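Local coordinates for acyl-CoA dehydrogenase domain protein Tcur3481 (Thermomonospora curvata, PDB 6WY9) that binds FAD and, as expected from its family, probably catalyses the flavin-dependent dehydrogenation of acyl-CoA thioesters, at residues P155-A160 with L185-T190; A229-V234 with W302-G307; H313-L318 with Y328-Y333. All blocks are in the same frame, centred on the assembly; numbering follows the deposited sequence.

Contact 1: P155-A160 with L185-T190; sequences PSITGA and LSWERT
The nearest CA atoms across the contact are those of I157 and R189, 8.2 Å apart, and I157 fills the space between the backbones by lying over the W187 indole, as the type II beta turn I157-A160 comes up beside strand 185-191 without pairing with it. Both pieces belong to the middle beta domain of the acyl-CoA dehydrogenase fold: residues 155-160 connect strands 144-154 and 160-169, while residues 185-190 pair antiparallel with strand 197-203. The turn is closed by the backbone bond from A160 N to I157 O (3.2 Å), and no hydrogen bond bridges the two segments, so side chains alone span the gap.

I157 covers one face of W187. With CG1 anti to the backbone N (chi1 -169°), the longer branch is laid across the bicycle: I157 CG1 sits 3.5 Å from W187 CE2, at the junction of the two rings. I157 CG1 makes a CH-pi contact with the five-membered ring of W187, 3.7 Å from the ring centroid and 21° off the normal. The same branch ends in CD1, which leans toward W187 CD2, while the CG2 methyl lies toward NE1, so the buried isoleucine meets the indole through three carbons.

Beside this apolar patch, R189 swings its guanidinium back toward the turn by a bend at chi3 (41°). Its strongest partner lies elsewhere, NH2 being hydrogen-bonded to E36 O. T158, whose own backbone O is bonded to R118, approaches the edge of the guanidinium close to its plane, with T158 OG1 3.7 Å from R189 NH1, an approach without a hydrogen bond.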
loop_
_atom_site.group_PDB
_atom_site.type_symbol
_atom_site.label_atom_id
_atom_site.label_comp_id
_atom_site.label_asym_id
_atom_site.label_seq_id
_atom_site.Cartn_x
_atom_site.Cartn_y
_atom_site.Cartn_z
ATOM N N PRO B 155 -4.450 -30.453 6.670
ATOM C CA PRO B 155 -5.406 -29.817 7.583
ATOM C C PRO B 155 -6.381 -30.831 8.147
ATOM O O PRO B 155 -6.766 -31.796 7.479
ATOM C CB PRO B 155 -6.126 -28.790 6.695
ATOM C CG PRO B 155 -6.044 -29.439 5.281
ATOM C CD PRO B 155 -4.643 -30.045 5.270
ATOM N N SER B 156 -6.754 -30.617 9.408
ATOM C CA SER B 156 -7.888 -31.304 10.012
ATOM C C SER B 156 -7.790 -32.819 9.821
ATOM O O SER B 156 -8.761 -33.508 9.477
ATOM C CB SER B 156 -9.191 -30.725 9.463
ATOM O OG SER B 156 -9.248 -29.331 9.748
ATOM N N ILE B 157 -6.604 -33.344 10.130
ATOM C CA ILE B 157 -6.291 -34.767 9.875
ATOM C C ILE B 157 -7.108 -35.704 10.752
ATOM O O ILE B 157 -7.374 -36.859 10.363
ATOM C CB ILE B 157 -4.774 -35.002 10.046
ATOM C CG1 ILE B 157 -4.358 -36.411 9.524
ATOM C CG2 ILE B 157 -4.418 -34.912 11.539
ATOM C CD1 ILE B 157 -3.752 -36.473 8.133
ATOM N N THR B 158 -7.546 -35.249 11.943
ATOM C CA THR B 158 -8.190 -36.149 12.888
ATOM C C THR B 158 -9.570 -36.580 12.384
ATOM O O THR B 158 -10.417 -35.744 12.026
ATOM C CB THR B 158 -8.315 -35.486 14.273
ATOM O OG1 THR B 158 -7.052 -34.907 14.605
ATOM C CG2 THR B 158 -8.663 -36.533 15.364
ATOM N N GLY B 159 -9.798 -37.893 12.402
ATOM C CA GLY B 159 -11.032 -38.491 11.938
ATOM C C GLY B 159 -11.175 -38.625 10.431
ATOM O O GLY B 159 -12.198 -39.140 9.977
ATOM N N ALA B 160 -10.218 -38.169 9.633
ATOM C CA ALA B 160 -10.317 -38.338 8.182
ATOM C C ALA B 160 -10.015 -39.793 7.818
ATOM O O ALA B 160 -9.017 -40.353 8.279
ATOM C CB ALA B 160 -9.364 -37.391 7.463
ATOM N N LEU B 185 2.051 -45.268 6.283
ATOM C CA LEU B 185 1.597 -43.897 6.449
ATOM C C LEU B 185 1.695 -43.518 7.917
ATOM O O LEU B 185 1.220 -44.264 8.777
ATOM C CB LEU B 185 0.158 -43.764 5.962
ATOM C CG LEU B 185 -0.450 -42.382 5.991
ATOM C CD1 LEU B 185 0.159 -41.613 4.826
ATOM C CD2 LEU B 185 -1.943 -42.532 5.850
ATOM N N SER B 186 2.292 -42.367 8.222
ATOM C CA SER B 186 2.246 -41.924 9.610
ATOM C C SER B 186 2.224 -40.411 9.642
ATOM O O SER B 186 2.605 -39.750 8.668
ATOM C CB SER B 186 3.422 -42.479 10.421
ATOM O OG SER B 186 4.645 -41.952 9.958
ATOM N N TRP B 187 1.755 -39.841 10.751
ATOM C CA TRP B 187 1.892 -38.390 10.811
ATOM C C TRP B 187 2.207 -37.916 12.220
ATOM O O TRP B 187 2.069 -38.645 13.200
ATOM C CB TRP B 187 0.664 -37.654 10.255
ATOM C CG TRP B 187 -0.613 -37.945 10.924
ATOM C CD1 TRP B 187 -1.126 -37.309 12.027
ATOM C CD2 TRP B 187 -1.597 -38.900 10.518
ATOM N NE1 TRP B 187 -2.358 -37.829 12.343
ATOM C CE2 TRP B 187 -2.675 -38.806 11.432
ATOM C CE3 TRP B 187 -1.673 -39.833 9.480
ATOM C CZ2 TRP B 187 -3.811 -39.619 11.342
ATOM C CZ3 TRP B 187 -2.807 -40.642 9.390
ATOM C CH2 TRP B 187 -3.858 -40.526 10.314
ATOM N N GLU B 188 2.713 -36.691 12.279
ATOM C CA GLU B 188 2.897 -35.959 13.521
ATOM C C GLU B 188 1.869 -34.840 13.579
ATOM O O GLU B 188 1.781 -34.019 12.657
ATOM C CB GLU B 188 4.309 -35.371 13.614
ATOM C CG GLU B 188 5.401 -36.408 13.810
ATOM C CD GLU B 188 6.807 -35.810 13.906
ATOM O OE1 GLU B 188 7.023 -34.646 13.520
ATOM O OE2 GLU B 188 7.709 -36.531 14.373
ATOM N N ARG B 189 1.102 -34.801 14.661
ATOM C CA ARG B 189 0.175 -33.695 14.855
ATOM C C ARG B 189 0.948 -32.384 15.010
ATOM O O ARG B 189 2.002 -32.338 15.650
ATOM C CB ARG B 189 -0.676 -33.970 16.077
ATOM C CG ARG B 189 -1.506 -35.233 15.912
ATOM C CD ARG B 189 -2.011 -35.816 17.234
ATOM N NE ARG B 189 -2.487 -34.809 18.190
ATOM C CZ ARG B 189 -3.734 -34.347 18.232
ATOM N NH1 ARG B 189 -4.630 -34.800 17.346
ATOM N NH2 ARG B 189 -4.093 -33.436 19.154
ATOM N N THR B 190 0.428 -31.314 14.419
ATOM C CA THR B 190 1.087 -30.013 14.521
ATOM C C THR B 190 0.009 -28.933 14.574
ATOM O O THR B 190 -0.909 -28.920 13.749
ATOM C CB THR B 190 2.076 -29.800 13.350
ATOM O OG1 THR B 190 2.842 -28.606 13.545
ATOM C CG2 THR B 190 1.386 -29.747 11.995
#

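Contact 2: A229-V234 with W302-G307; sequences AVQLGV and WWADEG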
loop_
_atom_site.group_PDB
_atom_site.type_symbol
_atom_site.label_atom_id
_atom_site.label_comp_id
_atom_site.label_asym_id
_atom_site.label_seq_id
_atom_site.Cartn_x
_atom_site.Cartn_y
_atom_site.Cartn_z
ATOM N N ALA B 229 -13.410 -18.548 -0.872
ATOM C CA ALA B 229 -14.764 -18.410 -0.318
ATOM C C ALA B 229 -14.733 -18.271 1.205
ATOM O O ALA B 229 -15.443 -17.428 1.782
ATOM C CB ALA B 229 -15.647 -19.595 -0.740
ATOM N N VAL B 230 -13.918 -19.093 1.881
ATOM C CA VAL B 230 -13.830 -18.999 3.342
ATOM C C VAL B 230 -13.296 -17.625 3.731
ATOM O O VAL B 230 -13.792 -16.971 4.661
ATOM C CB VAL B 230 -12.921 -20.119 3.898
ATOM C CG1 VAL B 230 -12.804 -20.007 5.443
ATOM C CG2 VAL B 230 -13.403 -21.508 3.436
ATOM N N GLN B 231 -12.269 -17.170 3.014
ATOM C CA GLN B 231 -11.656 -15.898 3.351
ATOM C C GLN B 231 -12.657 -14.773 3.182
ATOM O O GLN B 231 -12.661 -13.806 3.953
ATOM C CB GLN B 231 -10.426 -15.643 2.462
ATOM C CG GLN B 231 -9.574 -14.429 2.917
ATOM C CD GLN B 231 -8.680 -14.783 4.082
ATOM O OE1 GLN B 231 -9.120 -15.450 5.031
ATOM N NE2 GLN B 231 -7.412 -14.351 4.021
ATOM N N LEU B 232 -13.442 -14.826 2.116
ATOM C CA LEU B 232 -14.474 -13.805 1.970
ATOM C C LEU B 232 -15.353 -13.760 3.218
ATOM O O LEU B 232 -15.679 -12.674 3.713
ATOM C CB LEU B 232 -15.320 -14.093 0.731
ATOM C CG LEU B 232 -16.530 -13.155 0.494
ATOM C CD1 LEU B 232 -16.085 -11.626 0.279
ATOM C CD2 LEU B 232 -17.289 -13.717 -0.720
ATOM N N GLY B 233 -15.759 -14.932 3.736
ATOM C CA GLY B 233 -16.612 -14.948 4.914
ATOM C C GLY B 233 -15.879 -14.457 6.156
ATOM O O GLY B 233 -16.419 -13.669 6.945
ATOM N N VAL B 234 -14.619 -14.872 6.325
ATOM C CA VAL B 234 -13.821 -14.350 7.436
ATOM C C VAL B 234 -13.766 -12.825 7.389
ATOM O O VAL B 234 -13.958 -12.150 8.404
ATOM C CB VAL B 234 -12.401 -14.945 7.426
ATOM C CG1 VAL B 234 -11.535 -14.246 8.500
ATOM C CG2 VAL B 234 -12.471 -16.508 7.675
ATOM N N TRP B 302 -5.522 -14.513 -4.982
ATOM C CA TRP B 302 -4.681 -13.372 -4.615
ATOM C C TRP B 302 -5.479 -12.334 -3.826
ATOM O O TRP B 302 -4.983 -11.782 -2.831
ATOM C CB TRP B 302 -4.055 -12.715 -5.863
ATOM C CG TRP B 302 -3.281 -11.459 -5.469
ATOM C CD1 TRP B 302 -2.007 -11.417 -4.981
ATOM C CD2 TRP B 302 -3.750 -10.099 -5.494
ATOM N NE1 TRP B 302 -1.629 -10.120 -4.717
ATOM C CE2 TRP B 302 -2.679 -9.285 -5.036
ATOM C CE3 TRP B 302 -4.958 -9.486 -5.888
ATOM C CZ2 TRP B 302 -2.767 -7.890 -4.957
ATOM C CZ3 TRP B 302 -5.055 -8.074 -5.791
ATOM C CH2 TRP B 302 -3.965 -7.300 -5.301
ATOM N N TRP B 303 -6.706 -12.029 -4.270
ATOM C CA TRP B 303 -7.559 -11.111 -3.499
ATOM C C TRP B 303 -7.762 -11.619 -2.070
ATOM O O TRP B 303 -7.697 -10.837 -1.114
ATOM C CB TRP B 303 -8.907 -10.917 -4.205
ATOM C CG TRP B 303 -8.847 -9.764 -5.148
ATOM C CD1 TRP B 303 -8.783 -9.818 -6.523
ATOM C CD2 TRP B 303 -8.720 -8.392 -4.789
ATOM N NE1 TRP B 303 -8.665 -8.553 -7.034
ATOM C CE2 TRP B 303 -8.626 -7.652 -5.991
ATOM C CE3 TRP B 303 -8.703 -7.705 -3.558
ATOM C CZ2 TRP B 303 -8.510 -6.259 -6.015
ATOM C CZ3 TRP B 303 -8.612 -6.308 -3.564
ATOM C CH2 TRP B 303 -8.520 -5.584 -4.799
ATOM N N ALA B 304 -7.995 -12.936 -1.918
ATOM C CA ALA B 304 -8.086 -13.544 -0.586
ATOM C C ALA B 304 -6.804 -13.330 0.197
ATOM O O ALA B 304 -6.841 -12.992 1.390
ATOM C CB ALA B 304 -8.351 -15.062 -0.708
ATOM N N ASP B 305 -5.660 -13.578 -0.456
ATOM C CA ASP B 305 -4.370 -13.554 0.228
ATOM C C ASP B 305 -3.985 -12.141 0.626
ATOM O O ASP B 305 -3.316 -11.936 1.647
ATOM C CB ASP B 305 -3.253 -14.096 -0.673
ATOM C CG ASP B 305 -3.458 -15.537 -1.058
ATOM O OD1 ASP B 305 -4.189 -16.225 -0.351
ATOM O OD2 ASP B 305 -2.826 -15.948 -2.054
ATOM N N GLU B 306 -4.315 -11.161 -0.211
ATOM C CA GLU B 306 -3.837 -9.800 0.027
ATOM C C GLU B 306 -4.943 -8.938 0.625
ATOM O O GLU B 306 -4.771 -8.347 1.692
ATOM C CB GLU B 306 -3.313 -9.188 -1.290
ATOM C CG GLU B 306 -2.787 -7.742 -1.195
ATOM C CD GLU B 306 -1.422 -7.662 -0.516
ATOM O OE1 GLU B 306 -0.640 -8.647 -0.567
ATOM O OE2 GLU B 306 -1.143 -6.605 0.083
ATOM N N GLY B 307 -6.075 -8.851 -0.055
ATOM C CA GLY B 307 -7.207 -8.127 0.514
ATOM C C GLY B 307 -7.709 -8.736 1.821
ATOM O O GLY B 307 -7.913 -8.027 2.810
#
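Q231 and A304 face each other between two neighbouring helices, 215-248 and 295-319, and their CA atoms are only 5.8 Å apart. So near an approach is possible because the side chain opposed to Q231 is no more than a methyl group. The contact is deeply buried and is carried by the glutamine, which can be followed outward. Q231 CB touches the methyl of A304, 3.8 Å from A304 CB. The next carbon, Q231 CG, lies 3.9 Å from A304 CB. Q231 CG is also 3.4 Å from A304 O, passing from the methyl toward the carbonyl. There the chain bends (chi2 79°), which brings CD to A304 O and sets the amide beside it. At the tip, Q231 NE2 donates to A304 O over 3.0 Å in a nearly straight bond, N-H...O 165°. The acceptor lies in the glutamine's amide plane, but the donor stands well above the plane of the carbonyl, 42° out of it.

NE2 is bonded as well to G337 O of helix 330-340, so one buried amide nitrogen serves the backbones of two helices and its rotation is fixed by both. A leucine in place of Q231 would probably leave the carbonyl oxygens of A304 and G337 without their shared donor in this buried interface. The accepting residue opens a wider pi-type turn at 304-307. Close helix packing over a small residue, pinned by a side-chain-to-backbone bond, here joins helices of the all-helical C-terminal domain of the acyl-CoA dehydrogenase fold.

Contact 3: H313-L318 with Y328-Y333; sequences HRTQHL and YPIHRY. With FDA (dihydroflavine-adenine dinucleotide), chain C.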
loop_
_atom_site.group_PDB
_atom_site.type_symbol
_atom_site.label_atom_id
_atom_site.label_comp_id
_atom_site.label_asym_id
_atom_site.label_seq_id
_atom_site.Cartn_x
_atom_site.Cartn_y
_atom_site.Cartn_z
ATOM N N HIS B 313 -5.988 -7.519 9.425
ATOM C CA HIS B 313 -5.072 -6.613 10.127
ATOM C C HIS B 313 -5.757 -5.299 10.506
ATOM O O HIS B 313 -5.517 -4.747 11.602
ATOM C CB HIS B 313 -3.832 -6.321 9.255
ATOM C CG HIS B 313 -2.736 -7.337 9.429
ATOM N ND1 HIS B 313 -1.818 -7.268 10.469
ATOM C CD2 HIS B 313 -2.460 -8.480 8.756
ATOM C CE1 HIS B 313 -0.973 -8.285 10.370
ATOM N NE2 HIS B 313 -1.324 -9.024 9.331
ATOM N N ARG B 314 -6.566 -4.735 9.597
ATOM C CA ARG B 314 -7.225 -3.477 9.963
ATOM C C ARG B 314 -8.210 -3.711 11.107
ATOM O O ARG B 314 -8.306 -2.882 12.015
ATOM C CB ARG B 314 -7.949 -2.842 8.754
ATOM C CG ARG B 314 -7.011 -2.372 7.622
ATOM C CD ARG B 314 -7.676 -1.319 6.698
ATOM N NE ARG B 314 -6.979 -1.255 5.409
ATOM C CZ ARG B 314 -7.231 -2.085 4.416
ATOM N NH1 ARG B 314 -8.169 -3.021 4.603
ATOM N NH2 ARG B 314 -6.579 -1.983 3.251
ATOM N N THR B 315 -8.940 -4.833 11.093
ATOM C CA THR B 315 -9.938 -5.013 12.153
ATOM C C THR B 315 -9.262 -5.315 13.495
ATOM O O THR B 315 -9.813 -4.978 14.549
ATOM C CB THR B 315 -10.982 -6.096 11.764
ATOM O OG1 THR B 315 -10.334 -7.332 11.458
ATOM C CG2 THR B 315 -11.865 -5.656 10.530
ATOM N N GLN B 316 -8.050 -5.892 13.496
ATOM C CA GLN B 316 -7.301 -5.945 14.753
ATOM C C GLN B 316 -6.950 -4.545 15.239
ATOM O O GLN B 316 -7.193 -4.181 16.396
ATOM C CB GLN B 316 -6.009 -6.746 14.602
ATOM C CG GLN B 316 -6.166 -8.252 14.589
ATOM C CD GLN B 316 -7.001 -8.782 15.742
ATOM O OE1 GLN B 316 -8.026 -9.419 15.495
ATOM N NE2 GLN B 316 -6.541 -8.565 17.010
ATOM N N HIS B 317 -6.346 -3.752 14.367
ATOM C CA HIS B 317 -5.875 -2.459 14.782
ATOM C C HIS B 317 -7.016 -1.598 15.336
ATOM O O HIS B 317 -6.858 -0.929 16.376
ATOM C CB HIS B 317 -5.176 -1.764 13.600
ATOM C CG HIS B 317 -4.718 -0.389 13.970
ATOM N ND1 HIS B 317 -3.639 -0.181 14.800
ATOM C CD2 HIS B 317 -5.264 0.837 13.740
ATOM C CE1 HIS B 317 -3.503 1.118 15.029
ATOM N NE2 HIS B 317 -4.487 1.755 14.409
ATOM N N LEU B 318 -8.161 -1.574 14.631
ATOM C CA LEU B 318 -9.302 -0.719 15.002
ATOM C C LEU B 318 -9.900 -1.082 16.369
ATOM O O LEU B 318 -10.627 -0.270 16.959
ATOM C CB LEU B 318 -10.372 -0.831 13.905
ATOM C CG LEU B 318 -9.913 -0.131 12.617
ATOM C CD1 LEU B 318 -10.894 -0.371 11.417
ATOM C CD2 LEU B 318 -9.816 1.382 12.921
ATOM N N TYR B 328 -12.482 -12.312 23.538
ATOM C CA TYR B 328 -13.240 -11.449 22.649
ATOM C C TYR B 328 -13.107 -12.029 21.235
ATOM O O TYR B 328 -12.117 -12.708 20.959
ATOM C CB TYR B 328 -12.705 -10.001 22.730
ATOM C CG TYR B 328 -13.433 -9.007 21.826
ATOM C CD1 TYR B 328 -14.632 -8.391 22.251
ATOM C CD2 TYR B 328 -12.952 -8.731 20.530
ATOM C CE1 TYR B 328 -15.324 -7.499 21.416
ATOM C CE2 TYR B 328 -13.605 -7.865 19.670
ATOM C CZ TYR B 328 -14.805 -7.241 20.119
ATOM O OH TYR B 328 -15.476 -6.370 19.286
ATOM N N PRO B 329 -14.104 -11.863 20.339
ATOM C CA PRO B 329 -14.139 -12.741 19.160
ATOM C C PRO B 329 -13.143 -12.425 18.062
ATOM O O PRO B 329 -12.786 -13.330 17.298
ATOM C CB PRO B 329 -15.579 -12.585 18.634
ATOM C CG PRO B 329 -16.120 -11.350 19.318
ATOM C CD PRO B 329 -15.433 -11.307 20.649
ATOM N N ILE B 330 -12.734 -11.156 17.926
ATOM C CA ILE B 330 -12.160 -10.755 16.642
ATOM C C ILE B 330 -10.831 -11.480 16.384
ATOM O O ILE B 330 -10.485 -11.730 15.229
ATOM C CB ILE B 330 -11.984 -9.217 16.561
ATOM C CG1 ILE B 330 -11.687 -8.780 15.103
ATOM C CG2 ILE B 330 -10.848 -8.739 17.528
ATOM C CD1 ILE B 330 -12.928 -8.925 14.136
ATOM N N HIS B 331 -10.070 -11.831 17.435
ATOM C CA HIS B 331 -8.745 -12.425 17.208
ATOM C C HIS B 331 -8.822 -13.723 16.388
ATOM O O HIS B 331 -7.848 -14.093 15.728
ATOM C CB HIS B 331 -8.047 -12.740 18.528
ATOM C CG HIS B 331 -8.640 -13.922 19.237
ATOM N ND1 HIS B 331 -9.882 -13.862 19.853
ATOM C CD2 HIS B 331 -8.203 -15.197 19.397
ATOM C CE1 HIS B 331 -10.162 -15.036 20.399
ATOM N NE2 HIS B 331 -9.161 -15.864 20.136
ATOM N N ARG B 332 -9.951 -14.443 16.431
ATOM C CA ARG B 332 -10.056 -15.663 15.628
ATOM C C ARG B 332 -10.104 -15.342 14.139
ATOM O O ARG B 332 -9.591 -16.108 13.324
ATOM C CB ARG B 332 -11.296 -16.486 16.035
ATOM C CG ARG B 332 -11.189 -17.063 17.454
ATOM C CD ARG B 332 -12.110 -18.291 17.646
ATOM N NE ARG B 332 -12.128 -18.684 19.059
ATOM C CZ ARG B 332 -12.795 -18.050 20.026
ATOM N NH1 ARG B 332 -12.714 -18.493 21.289
ATOM N NH2 ARG B 332 -13.547 -16.998 19.735
ATOM N N TYR B 333 -10.752 -14.243 13.768
ATOM C CA TYR B 333 -10.768 -13.824 12.364
ATOM C C TYR B 333 -9.359 -13.492 11.896
ATOM O O TYR B 333 -8.948 -13.878 10.790
ATOM C CB TYR B 333 -11.710 -12.615 12.213
ATOM C CG TYR B 333 -13.131 -13.048 12.500
ATOM C CD1 TYR B 333 -13.579 -13.216 13.815
ATOM C CD2 TYR B 333 -13.995 -13.372 11.455
ATOM C CE1 TYR B 333 -14.870 -13.698 14.073
ATOM C CE2 TYR B 333 -15.301 -13.836 11.704
ATOM C CZ TYR B 333 -15.718 -13.995 13.014
ATOM O OH TYR B 333 -17.006 -14.452 13.246
HETATM P PA FDA C . -9.204 2.613 21.921
HETATM O O1A FDA C . -10.583 2.043 22.012
HETATM O O2A FDA C . -8.896 3.965 22.586
HETATM O O5B FDA C . -8.882 2.923 20.288
HETATM C C5B FDA C . -9.052 1.721 19.586
HETATM C C4B FDA C . -8.661 2.006 18.124
HETATM O O4B FDA C . -9.469 3.211 17.718
HETATM C C3B FDA C . -7.228 2.519 17.971
HETATM O O3B FDA C . -6.320 1.498 17.782
HETATM C C2B FDA C . -7.329 3.307 16.677
HETATM O O2B FDA C . -7.484 2.462 15.474
HETATM C C1B FDA C . -8.691 4.056 16.812
HETATM N N9A FDA C . -8.588 5.424 17.317
HETATM C C8A FDA C . -8.563 5.873 18.652
HETATM N N7A FDA C . -8.530 7.197 18.740
HETATM C C5A FDA C . -8.528 7.641 17.435
HETATM C C6A FDA C . -8.470 8.938 16.901
HETATM N N6A FDA C . -8.423 10.027 17.693
HETATM N N1A FDA C . -8.470 9.126 15.564
HETATM C C2A FDA C . -8.514 7.977 14.827
HETATM N N3A FDA C . -8.562 6.672 15.191
HETATM C C4A FDA C . -8.579 6.548 16.527
HETATM N N1 FDA C . -1.625 0.156 29.120
HETATM C C2 FDA C . -1.147 0.516 30.397
HETATM O O2 FDA C . -1.682 1.457 31.026
HETATM N N3 FDA C . -0.076 -0.224 30.883
HETATM C C4 FDA C . 0.540 -1.296 30.195
HETATM O O4 FDA C . 1.465 -1.902 30.721
HETATM C C4X FDA C . -0.013 -1.597 28.902
HETATM N N5 FDA C . 0.535 -2.644 28.159
HETATM C C5X FDA C . -0.250 -3.240 27.209
HETATM C C6 FDA C . 0.028 -4.474 26.748
HETATM C C7 FDA C . -0.826 -5.062 25.783
HETATM C C7M FDA C . -0.501 -6.366 25.328
HETATM C C8 FDA C . -1.897 -4.418 25.286
HETATM C C8M FDA C . -2.783 -5.025 24.271
HETATM C C9 FDA C . -2.169 -3.136 25.732
HETATM C C9A FDA C . -1.353 -2.561 26.700
HETATM N N10 FDA C . -1.609 -1.260 27.165
HETATM C C10 FDA C . -1.060 -0.910 28.402
HETATM C "C1'" FDA C . -2.851 -0.570 26.714
HETATM C "C2'" FDA C . -2.589 0.368 25.503
HETATM O "O2'" FDA C . -1.913 1.467 25.889
HETATM C "C3'" FDA C . -4.053 0.695 24.957
HETATM O "O3'" FDA C . -4.632 -0.447 24.358
HETATM C "C4'" FDA C . -4.017 1.875 23.998
HETATM O "O4'" FDA C . -3.730 3.006 24.747
HETATM C "C5'" FDA C . -5.369 1.927 23.235
HETATM O "O5'" FDA C . -6.378 2.152 24.175
HETATM P P FDA C . -7.661 1.195 23.829
HETATM O O1P FDA C . -7.132 -0.157 23.836
HETATM O O2P FDA C . -8.773 1.590 24.788
HETATM O O3P FDA C . -8.145 1.484 22.268
#
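T315 and Q316, on the C-terminal part of helix 295-319, receive I330 and H331 at the beginning of helix 330-340. The second segment enters with Y328, whose ring has P329 CD over one face and I330 CG2 at its edge. I330 meets both T315 and Q316. CG1 stands anti to the backbone N (chi1 -167°), and the turn at chi2 (70°) brings I330 CD1 to 4.1 Å from T315 OG1. The other branch of this isoleucine is directed at the glutamine, I330 CG2 coming 3.5 Å from Q316 OE1. H331 follows with its backbone, H331 CA lying 3.5 Å from Q316 OE1. Its ring turns back, and H331 ND1 gives a weak bond to Y328 O (2.7 Å).

Next to Q316, H317 binds the adenosine ribose of the cofactor, FDA O3B donating to H317 O (2.9 Å) and also lying over one face of the imidazole. A neighbouring subunit bonds both imidazole nitrogens, and R249 of another chain also holds the cofactor.

Q316 OE1 and I330 O are two acceptors 3.4 Å apart. Q316 NE2 is bonded to G323 O, which probably fixes the amide with OE1 facing I330 O. With no hydrogen bond across, the segments meet by van der Waals contact.

In the fold
From the N terminus, contact 1 comes first: its segments bracket strands 160-169 and 172-179, closing a loop within the middle beta domain. Contact 2 opens only afterwards and spans 67 intervening residues, including helix 260-288, before helix 295-319 comes back against helix 215-248. Contact 3 then closes a short connection of nine residues between helices 295-319 and 330-340. The three follow in series, neither nesting nor crossing. Contacts 2 and 3 share helix 295-319 and touch, V234 O lying 3.3 Å from Y333 CD2, and contact 3 carries the residues that meet the cofactor's adenosine ribose. Contact 1 stands apart, its nearest atoms about 11 Å from those of contact 2.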